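Local coordinates for protein NAD-dependent aldehyde dehydrogenase (Sinorhizobium meliloti, PDB 3U4J) that probably oxidises aldehydes or related oxo compounds with NAD or NADP as electron acceptor, and binds a calcium ion, at residues 192-197 with 219-224; 277-282 with 308-313; 300-305 with 345-350. One frame throughout, in Å; residues are numbered along the deposited sequence.

Contact 1. Residues 192-197 with 219-224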
# COMPACT_ATOMS: atom_id res chain seq x y z
N VAL A 192 24.56 7.59 -9.34
CA VAL A 192 25.36 6.56 -8.69
C VAL A 192 26.82 6.53 -9.13
O VAL A 192 27.16 6.92 -10.26
CB VAL A 192 24.75 5.14 -8.90
CG1 VAL A 192 23.30 5.09 -8.47
CG2 VAL A 192 24.94 4.64 -10.34
N VAL A 193 27.67 6.05 -8.23
CA VAL A 193 29.00 5.64 -8.59
C VAL A 193 29.12 4.17 -8.24
O VAL A 193 28.97 3.78 -7.07
CB VAL A 193 30.11 6.47 -7.85
CG1 VAL A 193 31.50 5.97 -8.22
CG2 VAL A 193 29.98 7.97 -8.21
N LEU A 194 29.37 3.36 -9.27
CA LEU A 194 29.43 1.91 -9.16
C LEU A 194 30.89 1.51 -9.07
O LEU A 194 31.68 1.88 -9.94
CB LEU A 194 28.81 1.24 -10.40
CG LEU A 194 28.83 -0.30 -10.51
CD1 LEU A 194 28.13 -0.92 -9.32
CD2 LEU A 194 28.20 -0.81 -11.79
N LYS A 195 31.23 0.75 -8.02
CA LYS A 195 32.57 0.20 -7.84
C LYS A 195 32.54 -1.34 -7.82
O LYS A 195 32.19 -1.94 -6.79
CB LYS A 195 33.15 0.73 -6.53
CG LYS A 195 34.67 0.69 -6.48
CD LYS A 195 35.16 -0.59 -5.96
CE LYS A 195 36.59 -0.81 -6.45
NZ LYS A 195 36.87 -2.24 -6.21
N PRO A 196 32.85 -1.99 -8.95
CA PRO A 196 32.84 -3.46 -8.90
C PRO A 196 34.17 -4.01 -8.39
O PRO A 196 35.14 -3.25 -8.19
CB PRO A 196 32.62 -3.85 -10.35
CG PRO A 196 33.25 -2.71 -11.14
CD PRO A 196 33.11 -1.47 -10.30
N SER A 197 34.22 -5.32 -8.17
CA SER A 197 35.43 -5.96 -7.69
C SER A 197 36.59 -5.79 -8.67
O SER A 197 36.41 -5.84 -9.88
CB SER A 197 35.18 -7.45 -7.47
OG SER A 197 36.42 -8.09 -7.24
N GLY A 219 26.73 11.41 -16.03
CA GLY A 219 26.92 11.57 -14.57
C GLY A 219 25.89 10.84 -13.73
O GLY A 219 26.05 10.72 -12.52
N VAL A 220 24.81 10.36 -14.36
CA VAL A 220 23.79 9.57 -13.61
C VAL A 220 24.37 8.22 -13.19
O VAL A 220 24.13 7.76 -12.08
CB VAL A 220 22.51 9.35 -14.42
CG1 VAL A 220 21.54 8.42 -13.63
CG2 VAL A 220 21.82 10.67 -14.71
N PHE A 221 25.13 7.60 -14.07
CA PHE A 221 25.64 6.24 -13.83
C PHE A 221 27.12 6.26 -14.20
O PHE A 221 27.49 6.28 -15.38
CB PHE A 221 24.80 5.25 -14.68
CG PHE A 221 25.16 3.77 -14.51
CD1 PHE A 221 26.18 3.33 -13.66
CD2 PHE A 221 24.47 2.80 -15.27
CE1 PHE A 221 26.48 1.96 -13.55
CE2 PHE A 221 24.76 1.44 -15.15
CZ PHE A 221 25.78 1.02 -14.31
N ASN A 222 27.97 6.28 -13.18
CA ASN A 222 29.43 6.35 -13.34
C ASN A 222 30.00 5.05 -12.81
O ASN A 222 29.41 4.45 -11.90
CB ASN A 222 29.99 7.49 -12.47
CG ASN A 222 29.32 8.81 -12.75
OD1 ASN A 222 29.67 9.48 -13.71
ND2 ASN A 222 28.37 9.20 -11.91
N VAL A 223 31.15 4.63 -13.34
CA VAL A 223 31.79 3.42 -12.83
C VAL A 223 33.29 3.70 -12.63
O VAL A 223 33.93 4.24 -13.52
CB VAL A 223 31.64 2.22 -13.79
CG1 VAL A 223 32.27 0.95 -13.21
CG2 VAL A 223 30.19 1.93 -13.99
N VAL A 224 33.80 3.26 -11.48
CA VAL A 224 35.22 3.36 -11.16
C VAL A 224 35.73 1.96 -10.81
O VAL A 224 34.96 1.12 -10.34
CB VAL A 224 35.49 4.38 -10.01
CG1 VAL A 224 35.16 5.79 -10.46
CG2 VAL A 224 34.70 4.02 -8.74
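With CG anti to the backbone N in Leu194 (chi1 177°) and in Phe221 (chi1 -178°), the two side chains run side by side from neighbouring parallel strands, and Leu194 CD2 meets the in-plane edge of the ring, 3.7 Å from Phe221 CE1. Val192 CG2 comes up to the same ring obliquely, 3.8 Å from Phe221 CD1. Further along, Val223 turns CG2 to Leu194 CB and CG1 to Pro196 CD; a beta-branched valine suits an extended strand buried under a helix. On the reverse face Val193 CG1 packs 3.8 Å from Val224 CG2.

Among the side chains that face across the pair, Asn222 brings a polar group, and it grips Val192 O: its backbone N and its side-chain ND2 each donate to this oxygen at 3.1 Å, from opposite faces of the carbonyl plane. ND2 also reaches Gly219 O (2.8 Å), from well above that carbonyl's plane, while OD1 accepts from Asp28 N; together these fix the buried amide's rotation. Leu194 N to Asn222 O and Val224 N to Leu194 O continue the parallel ladder.

The two strands and the helix 202-214 between them form a beta-alpha-beta unit; that helix lies over Leu194, Phe221 and Val223, with helix 174-187 beside it on Val192 and Phe221. Helix 60-75 packs on the other face, against Val193, Asn222 and Val224, and strand 153-168 flanks 191-195.

Contact 2. Residues 277-282 with 308-313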
# COMPACT_ATOMS: atom_id res chain seq x y z
N GLN A 277 19.58 -25.64 4.69
CA GLN A 277 18.41 -26.28 4.13
C GLN A 277 17.95 -27.39 5.09
O GLN A 277 18.74 -28.25 5.49
CB GLN A 277 18.71 -26.89 2.76
CG GLN A 277 19.21 -25.88 1.74
CD GLN A 277 18.84 -26.26 0.32
OE1 GLN A 277 17.66 -26.27 -0.03
NE2 GLN A 277 19.85 -26.54 -0.51
N ILE A 278 16.66 -27.36 5.44
CA ILE A 278 16.10 -28.32 6.40
C ILE A 278 15.25 -29.25 5.59
O ILE A 278 14.34 -28.80 4.89
CB ILE A 278 15.19 -27.63 7.46
CG1 ILE A 278 15.95 -26.59 8.30
CG2 ILE A 278 14.61 -28.70 8.43
CD1 ILE A 278 16.51 -25.41 7.50
N VAL A 279 15.56 -30.55 5.69
CA VAL A 279 14.87 -31.58 4.96
C VAL A 279 14.19 -32.51 5.96
O VAL A 279 14.84 -33.26 6.73
CB VAL A 279 15.79 -32.37 4.03
CG1 VAL A 279 14.96 -33.32 3.13
CG2 VAL A 279 16.58 -31.41 3.17
N PHE A 280 12.86 -32.43 5.96
CA PHE A 280 12.04 -33.26 6.82
C PHE A 280 11.79 -34.59 6.18
O PHE A 280 11.83 -34.72 4.95
CB PHE A 280 10.72 -32.55 7.14
CG PHE A 280 10.89 -31.46 8.12
CD1 PHE A 280 10.92 -31.73 9.48
CD2 PHE A 280 11.05 -30.13 7.70
CE1 PHE A 280 11.08 -30.70 10.41
CE2 PHE A 280 11.21 -29.10 8.62
CZ PHE A 280 11.21 -29.38 9.98
N ALA A 281 11.52 -35.57 7.04
CA ALA A 281 11.27 -36.94 6.63
C ALA A 281 10.18 -37.06 5.57
O ALA A 281 10.21 -37.97 4.74
CB ALA A 281 10.95 -37.81 7.86
N ASP A 282 9.23 -36.12 5.55
CA ASP A 282 8.14 -36.20 4.58
C ASP A 282 8.39 -35.38 3.31
O ASP A 282 7.46 -35.12 2.55
CB ASP A 282 6.80 -35.79 5.23
CG ASP A 282 6.81 -34.36 5.73
OD1 ASP A 282 7.65 -33.53 5.29
OD2 ASP A 282 5.96 -34.07 6.59
N SER A 308 24.75 -24.00 2.65
CA SER A 308 26.04 -24.52 3.08
C SER A 308 25.91 -25.51 4.26
O SER A 308 26.84 -26.27 4.55
CB SER A 308 26.97 -23.34 3.43
OG SER A 308 26.42 -22.54 4.46
N ARG A 309 24.75 -25.48 4.93
CA ARG A 309 24.40 -26.46 5.95
C ARG A 309 23.18 -27.27 5.52
O ARG A 309 22.13 -26.71 5.15
CB ARG A 309 24.09 -25.79 7.29
CG ARG A 309 25.27 -25.09 7.93
CD ARG A 309 24.88 -24.54 9.29
NE ARG A 309 24.06 -23.33 9.20
CZ ARG A 309 23.17 -22.97 10.12
NH1 ARG A 309 22.97 -23.74 11.20
NH2 ARG A 309 22.45 -21.86 9.96
N LEU A 310 23.31 -28.59 5.55
CA LEU A 310 22.16 -29.47 5.41
C LEU A 310 21.75 -29.95 6.81
O LEU A 310 22.56 -30.57 7.53
CB LEU A 310 22.50 -30.65 4.48
CG LEU A 310 21.58 -31.89 4.49
CD1 LEU A 310 20.15 -31.46 4.12
CD2 LEU A 310 22.07 -33.00 3.55
N LEU A 311 20.51 -29.67 7.21
CA LEU A 311 19.94 -30.18 8.47
C LEU A 311 18.89 -31.18 8.05
O LEU A 311 17.87 -30.81 7.47
CB LEU A 311 19.33 -29.06 9.33
CG LEU A 311 20.19 -27.85 9.69
CD1 LEU A 311 19.42 -26.85 10.55
CD2 LEU A 311 21.43 -28.23 10.42
N VAL A 312 19.16 -32.46 8.30
CA VAL A 312 18.32 -33.54 7.77
C VAL A 312 17.72 -34.37 8.90
O VAL A 312 18.40 -34.68 9.89
CB VAL A 312 19.07 -34.38 6.70
CG1 VAL A 312 20.39 -34.99 7.25
CG2 VAL A 312 18.15 -35.46 6.08
N GLN A 313 16.42 -34.65 8.79
CA GLN A 313 15.73 -35.45 9.78
C GLN A 313 16.28 -36.87 9.74
O GLN A 313 16.55 -37.43 8.67
CB GLN A 313 14.21 -35.42 9.58
CG GLN A 313 13.42 -35.75 10.87
CD GLN A 313 11.97 -35.25 10.85
OE1 GLN A 313 11.43 -34.87 11.91
NE2 GLN A 313 11.35 -35.23 9.67
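Gln277 N donates to Arg309 O at 2.8 Å, and two residues on in the partner strand, Leu311 N returns an equally short bond to Gln277 O. The ladder continues with Val279 N to Leu311 O and Gln313 N to Val279 O, the alternation expected of parallel strands. Leu311 O has a second, softer partner: the CA-H of Ile278 approaches it, with CA and O 3.2 Å apart.

Each face of the pair carries its own apolar set. On one, Leu310, with CG anti to its backbone N (chi1 163°), swings CD1 to within 3.7 Å of Val279 CG2, the two side chains crossing at a slant. Both rest on Ile292 of helix 285-297, and branched aliphatic groups fill such a sheet-helix interface without needing polar partners. On the other face Ile278 and Leu311 lie alongside each other, pointing the same way, with Ile278 CG1 4.1 Å from Leu311 CD1, under helix 416-424. Beyond the end of strand 275-279, Phe280 makes an edge-to-face contact with Phe413, and the extended chain of Gln313 crosses Phe280 obliquely, with Gln313 CB 3.6 Å from Val279 O.

Two long polar side chains begin in this ladder but find their partners beyond it. Gln277 bonds through OE1 to Trp435 NE1 and through NE2 to Gly291 O, while the guanidinium of Arg309 reaches the carbonyls of Lys274, Leu422 and Ala423. An amide that both gives and accepts suits the first place; a group rich in N-H suits the second. The chemistry implies that the buried polar ends of Gln277 and Arg309 are matched from outside the ladder: several carbonyl dipoles, two of them near the C-terminal end of helix 416-424, would favour the positive charge of Arg309.

Contact 3. Residues 300-305 with 345-350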
# COMPACT_ATOMS: atom_id res chain seq x y z
N ALA A 300 29.72 -22.62 -7.60
CA ALA A 300 30.81 -23.29 -6.90
C ALA A 300 30.78 -22.96 -5.39
O ALA A 300 31.82 -22.93 -4.72
CB ALA A 300 32.19 -22.95 -7.57
N GLY A 301 29.57 -22.73 -4.87
CA GLY A 301 29.35 -22.38 -3.48
C GLY A 301 29.82 -20.99 -3.09
O GLY A 301 29.80 -20.66 -1.90
N GLN A 302 30.27 -20.19 -4.07
CA GLN A 302 30.69 -18.83 -3.81
C GLN A 302 29.42 -17.96 -3.90
O GLN A 302 29.17 -17.26 -4.90
CB GLN A 302 31.71 -18.39 -4.86
CG GLN A 302 33.00 -19.22 -4.85
CD GLN A 302 33.80 -19.07 -6.13
OE1 GLN A 302 33.29 -19.23 -7.25
NE2 GLN A 302 35.05 -18.80 -5.97
N CYS A 303 28.62 -18.02 -2.84
CA CYS A 303 27.24 -17.52 -2.91
C CYS A 303 26.73 -17.29 -1.50
O CYS A 303 26.74 -18.21 -0.66
CB CYS A 303 26.34 -18.53 -3.65
SG CYS A 303 24.62 -18.00 -3.71
N CYS A 304 26.30 -16.06 -1.23
CA CYS A 304 25.82 -15.68 0.10
C CYS A 304 24.54 -16.44 0.53
O CYS A 304 24.33 -16.65 1.72
CB CYS A 304 25.60 -14.16 0.14
SG CYS A 304 27.22 -13.30 -0.08
N ILE A 305 23.72 -16.81 -0.45
CA ILE A 305 22.48 -17.58 -0.20
C ILE A 305 22.67 -19.10 -0.42
O ILE A 305 21.71 -19.83 -0.61
CB ILE A 305 21.27 -17.04 -1.03
CG1 ILE A 305 21.55 -17.07 -2.55
CG2 ILE A 305 20.93 -15.62 -0.56
CD1 ILE A 305 20.30 -16.87 -3.43
N ALA A 345 34.97 -22.29 -11.69
CA ALA A 345 36.27 -22.15 -11.04
C ALA A 345 36.16 -21.40 -9.73
O ALA A 345 35.18 -20.66 -9.53
CB ALA A 345 37.26 -21.43 -12.01
N MSE A 346 37.15 -21.58 -8.86
CA MSE A 346 37.34 -20.70 -7.70
C MSE A 346 37.84 -19.34 -8.22
O MSE A 346 38.62 -19.29 -9.18
CB MSE A 346 38.41 -21.27 -6.74
CG MSE A 346 38.09 -22.58 -6.02
SE MSE A 346 36.61 -22.39 -4.72
CE MSE A 346 35.19 -22.74 -5.98
N ILE A 347 37.43 -18.26 -7.56
CA ILE A 347 37.75 -16.91 -8.05
C ILE A 347 39.27 -16.59 -8.07
O ILE A 347 39.76 -15.86 -8.96
CB ILE A 347 36.99 -15.83 -7.26
CG1 ILE A 347 36.95 -14.50 -8.03
CG2 ILE A 347 37.58 -15.64 -5.84
CD1 ILE A 347 36.02 -14.50 -9.23
N SER A 348 40.01 -17.12 -7.09
CA SER A 348 41.43 -16.79 -6.99
C SER A 348 42.19 -17.90 -6.26
O SER A 348 41.58 -18.79 -5.65
CB SER A 348 41.66 -15.45 -6.28
OG SER A 348 41.39 -15.58 -4.89
N GLU A 349 43.52 -17.87 -6.37
CA GLU A 349 44.33 -18.86 -5.65
C GLU A 349 44.18 -18.62 -4.14
O GLU A 349 44.06 -19.58 -3.38
CB GLU A 349 45.81 -18.80 -6.11
CG GLU A 349 46.79 -19.64 -5.26
CD GLU A 349 46.70 -21.15 -5.51
OE1 GLU A 349 46.61 -21.56 -6.69
OE2 GLU A 349 46.75 -21.93 -4.53
N ALA A 350 44.16 -17.36 -3.71
CA ALA A 350 43.97 -17.05 -2.27
C ALA A 350 42.62 -17.60 -1.78
O ALA A 350 42.54 -18.21 -0.70
CB ALA A 350 44.08 -15.52 -1.99
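The inverse gamma turn centred on Gln302 belongs to the Gly-Gln-Cys-Cys sequence of the aldehyde dehydrogenase active-site loop, and it leans on the segment that leads into helix 349-364. The side chain of Gln302 extends beyond CG and sets its amide against the backbone of Ala345, Met346 and Ile347; a long, unbranched chain lets the flat group reach that far. The amide carbon, Gln302 CD, lies 3.9 Å from the methyl CE of Met346, modelled as selenomethionine. Although CB of Met346 points away from the loop, bends at chi2 (-67°) and chi3 (88°) carry CE back to it. There CE presses on Ala300 CB at 3.4 Å, tighter than usual for two carbons, and the small methyl of Ala300 lets them come this close. The flexible Met346 also packs on His351, Ala352 and Val355 of the helix, whose N-cap is Ser348.

The backbone O of Gln302 accepts a hydrogen bond from Asn172 ND2. This resembles the family's active site, where the asparagine of the Trp-Asn-Phe-Pro sequence helps form the oxyanion hole and the GQxC cysteine, matching Cys304 here, is probably the nucleophile.

Overall arrangement
Contacts 1 and 2 are parallel beta-alpha-beta pairings in two different sheets, on opposite sides of the chain's centre, with their own centres about 41 Å apart. Contact 3 falls between them, about 24 Å from contact 1 and 23 Å from contact 2, centre to centre; its nearest atoms come within about 6 Å of contact 1. Its loop 300-305 is part of the crossover of contact 2, lying between helix 285-297 and strand 307-313, so the presumed catalytic cysteine lies within that unit, just before its second strand. The calcium site is separate: the side chain of Ala345 in contact 3 lies about 11 Å from that of Leu17 and about 12 Å from that of Glu50.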